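Local coordinates for acyl-coenzyme A oxidase 3 (Yarrowia lipolytica, PDB 5YS9), which oxidises acyl-CoA esters of different chain lengths to trans-2-enoyl-CoA with FAD as cofactor, passing the electrons to oxygen to give hydrogen peroxide in peroxisomal beta-oxidation, at residues 497-502 against 605-610; 509-514 against 562-567; 586-591 against 617-622. All coordinates share one frame; numbering follows the deposited sequence.

Overall arrangement
All three contacts belong to the helical C-terminal part of the oxidase. Interactions 2 and 3 are buried packings of nearly antiparallel helices; interaction 1 is partly buried and joins two loops, one leading toward helix 507-534, the other entering helix 609-628, which interaction 3 also uses. Interaction 1 combines one backbone hydrogen bond with packing of Phe606 against the opposite loop, interaction 2 is apolar, and interaction 3 adds one hydrogen bond to buried apolar packing. Interactions 1 and 2 touch through the Arg502-Glu512 salt bridge and the Phe606 ring; a probable hydrogen bond between Tyr567 OH and Asn587 OD1 (2.6 Å) links interactions 2 and 3. The centres of 1 and 3 lie about 17 Å apart.

Interaction 1: residues 497-502 against 605-610; sequences ATLSGR and GFLQPK
One backbone hydrogen bond ties the two loops: Leu499 N donates to Phe606 O over 3.0 Å, in the carbonyl plane and on a lone pair, with an N-H...O angle of 150°. It forms just after Gly605, whose positive phi closes a Schellman motif at the end of the preceding helix. A type I' turn from Leu499 to Arg502 folds the other loop back on itself, and Arg502 NH2 donates a hydrogen bond to Thr498 O, which lies in the guanidinium plane, fixing the carbonyl beside the bonded amide.

Packing centres on Phe606. Its CG is anti to the backbone N (chi1 -164°), and the ring lies against the Thr498-Leu499 peptide, with Leu499 N over the centre of one face and Thr498 C offset toward the rim. The Leu499 and Phe606 side chains cross at about a right angle, Leu499 CD1 standing 4.1 Å from Phe606 CE2, while Leu499 CD2 makes an apolar contact with Leu607 CD2 at 3.7 Å.

Helix 507-534 packs against this junction: Glu512 and Ala513 touch the Phe606 ring, and Glu512 forms a salt bridge with Arg502. Toward helix 609-628, Leu607 rests on Ile612 and Val615, and Leu499 touches Asp611.

Interaction 2: residues 509-514 against 562-567; sequences VLIEAW and LVTAFY
Ile511 lays its outer branch along the Tyr567 side chain, the two sliding past each other in opposite directions. CG1 is anti to the carbonyl carbon (chi1 -73°) and the chain then runs on extended, so Ile511 CD1 comes to 3.7 Å from Tyr567 CD2 and also nears the CB of that tyrosine. The inner carbon of the same branch, Ile511 CG1, meets Val563 CG1 at 4.2 Å. The other branch, CG2, faces Thr564 OG1.

Trp514 and Val563 cross at about a right angle in a CH-pi contact: Val563 CG2 stands over the face of the five-membered ring, 4.1 Å from its centroid and 21° off the normal. These pairs join helices 507-534 and 547-573, which run nearly antiparallel, the axes of their short segments 10.0 Å apart at closest, at 154°, within the helical C-terminal part of the acyl-CoA oxidase fold. No hydrogen bond spans the pair, so side-chain packing alone carries this face.

At the Val509 end, Leu510 CD1 reaches Tyr567 OH at 3.7 Å, a methyl resting beside the hydroxyl. That hydroxyl finds its polar partner in Asn587 of helix 579-596, where Leu591 packs against Leu510 and Thr590 against Tyr567. The indole of Trp514 also meets the ring of Phe601 edge-to-face.

Interaction 3: residues 586-591 against 617-622; sequences ANLFTL and ELVNHY
The polar part of the contact is a single hydrogen bond between the helices: Asn587 ND2 donates to Tyr622 OH over 2.9 Å, with an N-H...O angle of 152° and the oxygen close to the amide plane. CG of Asn587 is anti to the carbonyl carbon, and the amide stands nearly upright on the phenol, their planes 83° apart. The same side chain makes a CH-pi contact, its CB sitting over the ring centre 3.8 Å from the Tyr622 centroid. On the opposite face the neighbouring His621 brings ND1 over the ring, so the phenol is sandwiched.

Apolar packing fills the rest. Leu591 CD1 touches the ring at Tyr622 CE2, 3.8 Å away, and also meets Leu618 CB. Leu588 crosses Val619 at about a right angle, its CD1 lying 3.9 Å from Val619 CG1, and backs onto Tyr622 with CB 4.0 Å from Tyr622 CB. Val619 CG2 tucks against Leu591 CB at 3.8 Å. An alanine at Tyr622 would remove the phenol and with it this acceptor and the ring face under Asn587 CB, and would probably leave the amide less firmly placed and Leu591 CD1 more loosely packed.

Helices 579-596 and 609-628 meet almost antiparallel here, at 147° with their segment axes 9.1 Å apart. Asn587 serves a buried polar network: OD1 bonds Tyr567 OH of helix 547-573, and ND2 also donates to Lys505 O. One amide therefore satisfies groups from several parts of the chain, and these bonds fix which way it is turned.

Interaction 1: residues 497-502 against 605-610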
ATOM      1  N   ALA A 497      -1.560  28.431  26.604  1.00 53.04           N
ATOM      2  CA  ALA A 497      -1.913  27.076  27.095  1.00 51.06           C
ATOM      3  C   ALA A 497      -0.761  26.049  27.099  1.00 49.50           C
ATOM      4  O   ALA A 497       0.040  25.967  26.142  1.00 50.54           O
ATOM      5  CB  ALA A 497      -3.108  26.525  26.319  1.00 45.54           C
ATOM      6  N   THR A 498      -0.679  25.299  28.183  1.00 47.18           N
ATOM      7  CA  THR A 498       0.293  24.234  28.361  1.00 53.69           C
ATOM      8  C   THR A 498      -0.373  23.160  29.183  1.00 47.79           C
ATOM      9  O   THR A 498      -1.471  23.351  29.670  1.00 47.75           O
ATOM     10  CB  THR A 498       1.581  24.685  29.066  1.00 54.98           C
ATOM     11  OG1 THR A 498       1.256  25.442  30.230  1.00 55.22           O
ATOM     12  CG2 THR A 498       2.422  25.525  28.149  1.00 54.63           C
ATOM     13  N   LEU A 499       0.262  22.007  29.285  1.00 51.03           N
ATOM     14  CA  LEU A 499      -0.303  20.931  30.067  1.00 48.69           C
ATOM     15  C   LEU A 499      -0.441  21.316  31.528  1.00 45.39           C
ATOM     16  O   LEU A 499      -1.473  21.091  32.122  1.00 45.42           O
ATOM     17  CB  LEU A 499       0.567  19.694  29.939  1.00 47.75           C
ATOM     18  CG  LEU A 499       0.011  18.409  30.531  1.00 52.62           C
ATOM     19  CD1 LEU A 499      -1.338  18.090  29.929  1.00 46.77           C
ATOM     20  CD2 LEU A 499       0.985  17.271  30.323  1.00 53.88           C
ATOM     21  N   SER A 500       0.586  21.931  32.093  1.00 50.83           N
ATOM     22  CA  SER A 500       0.512  22.479  33.443  1.00 51.13           C
ATOM     23  C   SER A 500       0.086  21.464  34.492  1.00 54.48           C
ATOM     24  O   SER A 500      -0.685  21.780  35.388  1.00 47.62           O
ATOM     25  CB  SER A 500      -0.429  23.676  33.479  1.00 55.52           C
ATOM     26  OG  SER A 500      -0.224  24.509  32.363  1.00 58.93           O
ATOM     27  N   GLY A 501       0.583  20.242  34.368  1.00 57.28           N
ATOM     28  CA  GLY A 501       0.329  19.212  35.352  1.00 51.68           C
ATOM     29  C   GLY A 501      -1.070  18.659  35.311  1.00 53.65           C
ATOM     30  O   GLY A 501      -1.486  17.969  36.215  1.00 58.69           O
ATOM     31  N   ARG A 502      -1.793  18.963  34.249  1.00 53.19           N
ATOM     32  CA  ARG A 502      -3.141  18.476  34.077  1.00 52.00           C
ATOM     33  C   ARG A 502      -3.144  17.005  33.719  1.00 49.25           C
ATOM     34  O   ARG A 502      -2.125  16.430  33.376  1.00 46.86           O
ATOM     35  CB  ARG A 502      -3.878  19.264  33.003  1.00 56.53           C
ATOM     36  CG  ARG A 502      -3.690  20.761  33.076  1.00 53.97           C
ATOM     37  CD  ARG A 502      -5.020  21.480  33.059  1.00 53.95           C
ATOM     38  NE  ARG A 502      -5.430  21.937  31.734  1.00 52.85           N
ATOM     39  CZ  ARG A 502      -4.617  22.402  30.793  1.00 53.00           C
ATOM     40  NH1 ARG A 502      -5.116  22.789  29.639  1.00 51.35           N
ATOM     41  NH2 ARG A 502      -3.318  22.485  30.993  1.00 53.26           N
ATOM     42  N   GLY A 605       5.091  23.895  22.750  1.00 54.90           N
ATOM     43  CA  GLY A 605       5.380  24.054  24.168  1.00 51.81           C
ATOM     44  C   GLY A 605       4.251  23.614  25.069  1.00 51.92           C
ATOM     45  O   GLY A 605       4.281  23.903  26.253  1.00 51.92           O
ATOM     46  N   PHE A 606       3.276  22.883  24.528  1.00 50.23           N
ATOM     47  CA  PHE A 606       2.222  22.286  25.339  1.00 46.13           C
ATOM     48  C   PHE A 606       2.734  21.145  26.245  1.00 44.20           C
ATOM     49  O   PHE A 606       2.265  20.974  27.372  1.00 38.15           O
ATOM     50  CB  PHE A 606       1.118  21.744  24.449  1.00 47.67           C
ATOM     51  CG  PHE A 606      -0.169  21.449  25.182  1.00 50.51           C
ATOM     52  CD1 PHE A 606      -1.075  22.460  25.462  1.00 47.81           C
ATOM     53  CD2 PHE A 606      -0.468  20.161  25.606  1.00 47.90           C
ATOM     54  CE1 PHE A 606      -2.254  22.187  26.118  1.00 46.82           C
ATOM     55  CE2 PHE A 606      -1.647  19.886  26.276  1.00 45.06           C
ATOM     56  CZ  PHE A 606      -2.542  20.893  26.534  1.00 45.33           C
ATOM     57  N   LEU A 607       3.672  20.373  25.723  1.00 42.03           N
ATOM     58  CA  LEU A 607       4.305  19.275  26.437  1.00 45.10           C
ATOM     59  C   LEU A 607       5.821  19.514  26.489  1.00 44.79           C
ATOM     60  O   LEU A 607       6.381  20.210  25.657  1.00 41.93           O
ATOM     61  CB  LEU A 607       4.053  17.963  25.690  1.00 44.22           C
ATOM     62  CG  LEU A 607       2.632  17.414  25.475  1.00 45.80           C
ATOM     63  CD1 LEU A 607       2.683  15.983  24.944  1.00 44.72           C
ATOM     64  CD2 LEU A 607       1.775  17.445  26.725  1.00 47.39           C
ATOM     65  N   GLN A 608       6.477  18.933  27.479  1.00 48.06           N
ATOM     66  CA  GLN A 608       7.935  18.937  27.552  1.00 55.69           C
ATOM     67  C   GLN A 608       8.414  17.477  27.375  1.00 57.57           C
ATOM     68  O   GLN A 608       7.585  16.542  27.412  1.00 50.70           O
ATOM     69  CB  GLN A 608       8.395  19.529  28.898  1.00 59.78           C
ATOM     70  CG  GLN A 608       7.895  20.948  29.225  1.00 60.54           C
ATOM     71  CD  GLN A 608       7.363  21.030  30.659  1.00 67.70           C
ATOM     72  OE1 GLN A 608       6.259  20.541  30.972  1.00 66.03           O
ATOM     73  NE2 GLN A 608       8.160  21.605  31.542  1.00 67.07           N
ATOM     74  N   PRO A 609       9.738  17.271  27.159  1.00 60.01           N
ATOM     75  CA  PRO A 609      10.324  15.933  27.015  1.00 56.97           C
ATOM     76  C   PRO A 609       9.777  14.868  27.968  1.00 60.11           C
ATOM     77  O   PRO A 609       9.501  13.754  27.540  1.00 58.59           O
ATOM     78  CB  PRO A 609      11.790  16.200  27.280  1.00 61.19           C
ATOM     79  CG  PRO A 609      12.001  17.542  26.618  1.00 62.50           C
ATOM     80  CD  PRO A 609      10.735  18.318  26.829  1.00 61.29           C
ATOM     81  N   LYS A 610       9.570  15.219  29.230  1.00 63.00           N
ATOM     82  CA  LYS A 610       9.054  14.262  30.200  1.00 65.41           C
ATOM     83  C   LYS A 610       7.580  13.891  29.914  1.00 66.63           C
ATOM     84  O   LYS A 610       7.146  12.804  30.270  1.00 76.27           O
ATOM     85  CB  LYS A 610       9.208  14.804  31.636  1.00 76.59           C
ATOM     86  CG  LYS A 610       9.460  13.738  32.707  1.00 82.84           C
ATOM     87  CD  LYS A 610       8.869  14.103  34.080  1.00 85.94           C
ATOM     88  CE  LYS A 610       9.830  13.848  35.246  1.00 85.67           C
ATOM     89  NZ  LYS A 610      10.686  15.044  35.523  1.00 88.46           N
TER

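Interaction 2: residues 509-514 against 562-567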
ATOM      1  N   VAL A 509      -8.637  17.993  27.987  1.00 46.63           N
ATOM      2  CA  VAL A 509      -7.253  18.444  27.948  1.00 47.89           C
ATOM      3  C   VAL A 509      -6.646  18.089  26.589  1.00 49.43           C
ATOM      4  O   VAL A 509      -6.086  18.946  25.876  1.00 48.97           O
ATOM      5  CB  VAL A 509      -6.474  17.807  29.112  1.00 47.15           C
ATOM      6  CG1 VAL A 509      -4.991  18.126  29.025  1.00 46.68           C
ATOM      7  CG2 VAL A 509      -7.078  18.273  30.450  1.00 49.40           C
ATOM      8  N   LEU A 510      -6.797  16.814  26.242  1.00 47.24           N
ATOM      9  CA  LEU A 510      -6.369  16.279  24.959  1.00 43.79           C
ATOM     10  C   LEU A 510      -7.057  17.032  23.790  1.00 41.25           C
ATOM     11  O   LEU A 510      -6.418  17.306  22.764  1.00 34.79           O
ATOM     12  CB  LEU A 510      -6.650  14.773  24.891  1.00 44.23           C
ATOM     13  CG  LEU A 510      -6.125  13.830  25.992  1.00 45.57           C
ATOM     14  CD1 LEU A 510      -6.623  12.417  25.722  1.00 47.10           C
ATOM     15  CD2 LEU A 510      -4.609  13.853  26.119  1.00 45.33           C
ATOM     16  N   ILE A 511      -8.327  17.419  23.951  1.00 38.25           N
ATOM     17  CA  ILE A 511      -8.946  18.288  22.929  1.00 40.23           C
ATOM     18  C   ILE A 511      -8.199  19.635  22.795  1.00 41.08           C
ATOM     19  O   ILE A 511      -7.838  20.075  21.681  1.00 34.47           O
ATOM     20  CB  ILE A 511     -10.436  18.491  23.189  1.00 39.26           C
ATOM     21  CG1 ILE A 511     -11.189  17.191  22.830  1.00 38.97           C
ATOM     22  CG2 ILE A 511     -10.983  19.657  22.357  1.00 39.40           C
ATOM     23  CD1 ILE A 511     -12.616  17.114  23.340  1.00 37.44           C
ATOM     24  N   GLU A 512      -7.925  20.246  23.939  1.00 42.43           N
ATOM     25  CA  GLU A 512      -7.262  21.538  23.964  1.00 47.43           C
ATOM     26  C   GLU A 512      -5.884  21.424  23.298  1.00 42.61           C
ATOM     27  O   GLU A 512      -5.470  22.295  22.535  1.00 38.79           O
ATOM     28  CB  GLU A 512      -7.161  22.048  25.404  1.00 50.89           C
ATOM     29  CG  GLU A 512      -6.777  23.515  25.543  1.00 56.51           C
ATOM     30  CD  GLU A 512      -6.179  23.798  26.908  1.00 58.72           C
ATOM     31  OE1 GLU A 512      -4.951  23.943  27.044  1.00 63.49           O
ATOM     32  OE2 GLU A 512      -6.941  23.823  27.881  1.00 58.09           O
ATOM     33  N   ALA A 513      -5.206  20.322  23.565  1.00 42.40           N
ATOM     34  CA  ALA A 513      -3.880  20.101  23.003  1.00 46.29           C
ATOM     35  C   ALA A 513      -3.875  19.996  21.449  1.00 42.94           C
ATOM     36  O   ALA A 513      -2.946  20.457  20.815  1.00 38.14           O
ATOM     37  CB  ALA A 513      -3.257  18.860  23.638  1.00 47.24           C
ATOM     38  N   TRP A 514      -4.917  19.395  20.862  1.00 39.59           N
ATOM     39  CA  TRP A 514      -5.096  19.385  19.390  1.00 38.34           C
ATOM     40  C   TRP A 514      -5.521  20.753  18.826  1.00 37.89           C
ATOM     41  O   TRP A 514      -5.149  21.114  17.688  1.00 35.38           O
ATOM     42  CB  TRP A 514      -6.059  18.252  18.937  1.00 37.67           C
ATOM     43  CG  TRP A 514      -5.346  16.976  18.921  1.00 38.99           C
ATOM     44  CD1 TRP A 514      -5.438  15.963  19.833  1.00 38.92           C
ATOM     45  CD2 TRP A 514      -4.327  16.595  17.988  1.00 38.66           C
ATOM     46  NE1 TRP A 514      -4.533  14.965  19.512  1.00 39.63           N
ATOM     47  CE2 TRP A 514      -3.843  15.326  18.388  1.00 37.29           C
ATOM     48  CE3 TRP A 514      -3.765  17.211  16.851  1.00 38.04           C
ATOM     49  CZ2 TRP A 514      -2.836  14.643  17.677  1.00 37.63           C
ATOM     50  CZ3 TRP A 514      -2.784  16.533  16.133  1.00 35.74           C
ATOM     51  CH2 TRP A 514      -2.312  15.259  16.563  1.00 36.55           C
ATOM     52  N   LEU A 562     -11.146  14.779  13.796  1.00 40.24           N
ATOM     53  CA  LEU A 562     -11.405  13.356  14.175  1.00 40.44           C
ATOM     54  C   LEU A 562     -11.503  13.152  15.682  1.00 37.95           C
ATOM     55  O   LEU A 562     -12.374  12.465  16.149  1.00 37.97           O
ATOM     56  CB  LEU A 562     -10.290  12.422  13.625  1.00 40.31           C
ATOM     57  CG  LEU A 562     -10.313  12.171  12.107  1.00 38.68           C
ATOM     58  CD1 LEU A 562      -8.946  11.836  11.546  1.00 37.79           C
ATOM     59  CD2 LEU A 562     -11.311  11.073  11.796  1.00 40.97           C
ATOM     60  N   VAL A 563     -10.572  13.752  16.419  1.00 38.68           N
ATOM     61  CA  VAL A 563     -10.546  13.726  17.885  1.00 37.11           C
ATOM     62  C   VAL A 563     -11.832  14.363  18.447  1.00 39.64           C
ATOM     63  O   VAL A 563     -12.533  13.801  19.276  1.00 42.46           O
ATOM     64  CB  VAL A 563      -9.299  14.512  18.384  1.00 37.42           C
ATOM     65  CG1 VAL A 563      -9.346  14.771  19.893  1.00 37.32           C
ATOM     66  CG2 VAL A 563      -8.008  13.799  17.978  1.00 36.09           C
ATOM     67  N   THR A 564     -12.133  15.558  17.977  1.00 43.03           N
ATOM     68  CA  THR A 564     -13.297  16.289  18.437  1.00 44.48           C
ATOM     69  C   THR A 564     -14.579  15.531  18.161  1.00 44.08           C
ATOM     70  O   THR A 564     -15.386  15.320  19.069  1.00 44.24           O
ATOM     71  CB  THR A 564     -13.265  17.698  17.841  1.00 46.42           C
ATOM     72  OG1 THR A 564     -12.321  18.416  18.620  1.00 43.87           O
ATOM     73  CG2 THR A 564     -14.567  18.395  17.921  1.00 52.01           C
ATOM     74  N   ALA A 565     -14.739  15.065  16.930  1.00 43.46           N
ATOM     75  CA  ALA A 565     -15.961  14.346  16.567  1.00 38.99           C
ATOM     76  C   ALA A 565     -16.154  13.056  17.350  1.00 41.45           C
ATOM     77  O   ALA A 565     -17.289  12.739  17.732  1.00 39.72           O
ATOM     78  CB  ALA A 565     -16.008  14.082  15.081  1.00 38.70           C
ATOM     79  N   PHE A 566     -15.068  12.329  17.630  1.00 40.03           N
ATOM     80  CA  PHE A 566     -15.191  11.134  18.468  1.00 41.10           C
ATOM     81  C   PHE A 566     -15.794  11.470  19.855  1.00 40.48           C
ATOM     82  O   PHE A 566     -16.825  10.928  20.243  1.00 38.23           O
ATOM     83  CB  PHE A 566     -13.822  10.433  18.605  1.00 42.32           C
ATOM     84  CG  PHE A 566     -13.886   8.923  18.810  1.00 38.63           C
ATOM     85  CD1 PHE A 566     -15.049   8.254  19.215  1.00 39.45           C
ATOM     86  CD2 PHE A 566     -12.730   8.172  18.647  1.00 41.12           C
ATOM     87  CE1 PHE A 566     -15.047   6.871  19.429  1.00 39.26           C
ATOM     88  CE2 PHE A 566     -12.725   6.787  18.861  1.00 38.66           C
ATOM     89  CZ  PHE A 566     -13.876   6.145  19.259  1.00 37.11           C
ATOM     90  N   TYR A 567     -15.169  12.403  20.569  1.00 45.57           N
ATOM     91  CA  TYR A 567     -15.638  12.811  21.919  1.00 43.82           C
ATOM     92  C   TYR A 567     -17.054  13.412  21.940  1.00 41.38           C
ATOM     93  O   TYR A 567     -17.895  13.004  22.756  1.00 34.07           O
ATOM     94  CB  TYR A 567     -14.617  13.755  22.554  1.00 39.44           C
ATOM     95  CG  TYR A 567     -13.321  13.066  22.966  1.00 39.77           C
ATOM     96  CD1 TYR A 567     -13.333  11.931  23.775  1.00 38.60           C
ATOM     97  CD2 TYR A 567     -12.062  13.560  22.564  1.00 40.31           C
ATOM     98  CE1 TYR A 567     -12.149  11.309  24.175  1.00 36.77           C
ATOM     99  CE2 TYR A 567     -10.865  12.942  22.968  1.00 36.47           C
ATOM    100  CZ  TYR A 567     -10.925  11.815  23.765  1.00 37.94           C
ATOM    101  OH  TYR A 567      -9.776  11.205  24.199  1.00 40.39           O
TER

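Interaction 3: residues 586-591 against 617-622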
ATOM      1  N   ALA A 586     -11.467   6.144  22.457  1.00 40.58           N
ATOM      2  CA  ALA A 586     -11.205   7.553  22.078  1.00 40.04           C
ATOM      3  C   ALA A 586      -9.864   8.054  22.627  1.00 37.13           C
ATOM      4  O   ALA A 586      -9.056   8.642  21.901  1.00 34.65           O
ATOM      5  CB  ALA A 586     -12.345   8.455  22.525  1.00 38.68           C
ATOM      6  N   ASN A 587      -9.602   7.754  23.889  1.00 37.74           N
ATOM      7  CA  ASN A 587      -8.310   8.127  24.507  1.00 38.76           C
ATOM      8  C   ASN A 587      -7.143   7.494  23.839  1.00 34.74           C
ATOM      9  O   ASN A 587      -6.131   8.158  23.669  1.00 34.01           O
ATOM     10  CB  ASN A 587      -8.277   7.807  26.003  1.00 40.14           C
ATOM     11  CG  ASN A 587      -9.080   8.798  26.827  1.00 38.20           C
ATOM     12  OD1 ASN A 587      -9.850   9.615  26.301  1.00 38.27           O
ATOM     13  ND2 ASN A 587      -8.876   8.749  28.118  1.00 36.87           N
ATOM     14  N   LEU A 588      -7.290   6.226  23.435  1.00 36.57           N
ATOM     15  CA  LEU A 588      -6.221   5.508  22.701  1.00 34.92           C
ATOM     16  C   LEU A 588      -6.000   6.197  21.373  1.00 35.89           C
ATOM     17  O   LEU A 588      -4.879   6.581  21.058  1.00 33.99           O
ATOM     18  CB  LEU A 588      -6.555   4.027  22.505  1.00 33.17           C
ATOM     19  CG  LEU A 588      -5.511   3.145  21.804  1.00 33.77           C
ATOM     20  CD1 LEU A 588      -4.066   3.279  22.367  1.00 33.18           C
ATOM     21  CD2 LEU A 588      -5.976   1.702  21.853  1.00 32.05           C
ATOM     22  N   PHE A 589      -7.081   6.443  20.631  1.00 36.94           N
ATOM     23  CA  PHE A 589      -6.949   7.180  19.389  1.00 37.00           C
ATOM     24  C   PHE A 589      -6.138   8.460  19.613  1.00 35.86           C
ATOM     25  O   PHE A 589      -5.109   8.694  18.955  1.00 36.22           O
ATOM     26  CB  PHE A 589      -8.320   7.489  18.769  1.00 36.86           C
ATOM     27  CG  PHE A 589      -8.235   8.309  17.527  1.00 37.98           C
ATOM     28  CD1 PHE A 589      -7.582   7.814  16.398  1.00 39.36           C
ATOM     29  CD2 PHE A 589      -8.743   9.610  17.490  1.00 40.18           C
ATOM     30  CE1 PHE A 589      -7.456   8.603  15.246  1.00 37.12           C
ATOM     31  CE2 PHE A 589      -8.638  10.386  16.334  1.00 40.38           C
ATOM     32  CZ  PHE A 589      -8.005   9.877  15.212  1.00 37.44           C
ATOM     33  N   THR A 590      -6.584   9.243  20.581  1.00 32.39           N
ATOM     34  CA  THR A 590      -6.148  10.592  20.711  1.00 34.00           C
ATOM     35  C   THR A 590      -4.702  10.650  21.231  1.00 36.03           C
ATOM     36  O   THR A 590      -3.875  11.448  20.735  1.00 33.04           O
ATOM     37  CB  THR A 590      -7.132  11.400  21.588  1.00 35.83           C
ATOM     38  OG1 THR A 590      -8.427  11.468  20.963  1.00 35.74           O
ATOM     39  CG2 THR A 590      -6.620  12.808  21.806  1.00 38.44           C
ATOM     40  N   LEU A 591      -4.396   9.802  22.215  1.00 34.52           N
ATOM     41  CA  LEU A 591      -3.051   9.756  22.778  1.00 34.14           C
ATOM     42  C   LEU A 591      -2.041   9.115  21.830  1.00 35.67           C
ATOM     43  O   LEU A 591      -0.859   9.471  21.817  1.00 36.26           O
ATOM     44  CB  LEU A 591      -3.098   9.021  24.091  1.00 37.77           C
ATOM     45  CG  LEU A 591      -3.847   9.835  25.175  1.00 39.90           C
ATOM     46  CD1 LEU A 591      -4.398   8.951  26.260  1.00 38.63           C
ATOM     47  CD2 LEU A 591      -2.911  10.880  25.780  1.00 40.88           C
ATOM     48  N   GLU A 617       3.331   5.887  28.061  1.00 49.76           N
ATOM     49  CA  GLU A 617       2.805   4.994  29.075  1.00 52.98           C
ATOM     50  C   GLU A 617       1.281   4.900  28.981  1.00 49.09           C
ATOM     51  O   GLU A 617       0.704   3.834  29.161  1.00 44.93           O
ATOM     52  CB  GLU A 617       3.261   5.446  30.453  1.00 59.47           C
ATOM     53  CG  GLU A 617       2.954   4.437  31.549  1.00 74.01           C
ATOM     54  CD  GLU A 617       3.861   4.595  32.758  1.00 82.05           C
ATOM     55  OE1 GLU A 617       5.096   4.648  32.553  1.00 84.94           O
ATOM     56  OE2 GLU A 617       3.339   4.665  33.898  1.00 82.56           O
ATOM     57  N   LEU A 618       0.631   6.013  28.659  1.00 49.43           N
ATOM     58  CA  LEU A 618      -0.833   6.028  28.582  1.00 45.28           C
ATOM     59  C   LEU A 618      -1.365   5.228  27.397  1.00 40.75           C
ATOM     60  O   LEU A 618      -2.275   4.447  27.572  1.00 34.43           O
ATOM     61  CB  LEU A 618      -1.341   7.462  28.582  1.00 46.45           C
ATOM     62  CG  LEU A 618      -1.227   8.117  29.979  1.00 44.63           C
ATOM     63  CD1 LEU A 618      -1.679   9.568  29.937  1.00 40.63           C
ATOM     64  CD2 LEU A 618      -2.009   7.328  31.025  1.00 44.45           C
ATOM     65  N   VAL A 619      -0.718   5.369  26.236  1.00 38.94           N
ATOM     66  CA  VAL A 619      -1.021   4.587  25.041  1.00 38.72           C
ATOM     67  C   VAL A 619      -0.884   3.063  25.340  1.00 39.17           C
ATOM     68  O   VAL A 619      -1.772   2.301  25.006  1.00 36.62           O
ATOM     69  CB  VAL A 619      -0.103   4.992  23.848  1.00 37.94           C
ATOM     70  CG1 VAL A 619      -0.278   4.041  22.674  1.00 39.64           C
ATOM     71  CG2 VAL A 619      -0.386   6.401  23.384  1.00 36.40           C
ATOM     72  N   ASN A 620       0.220   2.645  25.966  1.00 40.76           N
ATOM     73  CA  ASN A 620       0.377   1.254  26.467  1.00 38.89           C
ATOM     74  C   ASN A 620      -0.738   0.825  27.373  1.00 39.69           C
ATOM     75  O   ASN A 620      -1.313  -0.273  27.183  1.00 40.71           O
ATOM     76  CB  ASN A 620       1.678   1.041  27.217  1.00 37.06           C
ATOM     77  CG  ASN A 620       2.901   1.149  26.326  1.00 36.19           C
ATOM     78  OD1 ASN A 620       2.793   1.176  25.106  1.00 36.98           O
ATOM     79  ND2 ASN A 620       4.070   1.260  26.939  1.00 32.57           N
ATOM     80  N   HIS A 621      -1.077   1.692  28.323  1.00 39.59           N
ATOM     81  CA  HIS A 621      -2.187   1.418  29.249  1.00 39.38           C
ATOM     82  C   HIS A 621      -3.527   1.221  28.545  1.00 39.95           C
ATOM     83  O   HIS A 621      -4.225   0.236  28.807  1.00 47.15           O
ATOM     84  CB  HIS A 621      -2.282   2.494  30.336  1.00 40.88           C
ATOM     85  CG  HIS A 621      -3.513   2.410  31.174  1.00 40.36           C
ATOM     86  ND1 HIS A 621      -4.571   3.291  31.032  1.00 46.27           N
ATOM     87  CD2 HIS A 621      -3.853   1.569  32.171  1.00 42.29           C
ATOM     88  CE1 HIS A 621      -5.526   2.972  31.886  1.00 42.51           C
ATOM     89  NE2 HIS A 621      -5.115   1.925  32.585  1.00 44.46           N
ATOM     90  N   TYR A 622      -3.894   2.135  27.663  1.00 41.21           N
ATOM     91  CA  TYR A 622      -5.183   2.019  26.947  1.00 43.57           C
ATOM     92  C   TYR A 622      -5.190   0.902  25.924  1.00 42.61           C
ATOM     93  O   TYR A 622      -6.228   0.293  25.671  1.00 38.22           O
ATOM     94  CB  TYR A 622      -5.579   3.341  26.275  1.00 44.52           C
ATOM     95  CG  TYR A 622      -6.092   4.322  27.273  1.00 42.66           C
ATOM     96  CD1 TYR A 622      -7.366   4.162  27.829  1.00 43.81           C
ATOM     97  CD2 TYR A 622      -5.311   5.418  27.669  1.00 44.57           C
ATOM     98  CE1 TYR A 622      -7.858   5.079  28.750  1.00 47.13           C
ATOM     99  CE2 TYR A 622      -5.792   6.335  28.577  1.00 47.54           C
ATOM    100  CZ  TYR A 622      -7.062   6.149  29.112  1.00 46.82           C
ATOM    101  OH  TYR A 622      -7.515   7.008  30.021  1.00 45.67           O
TER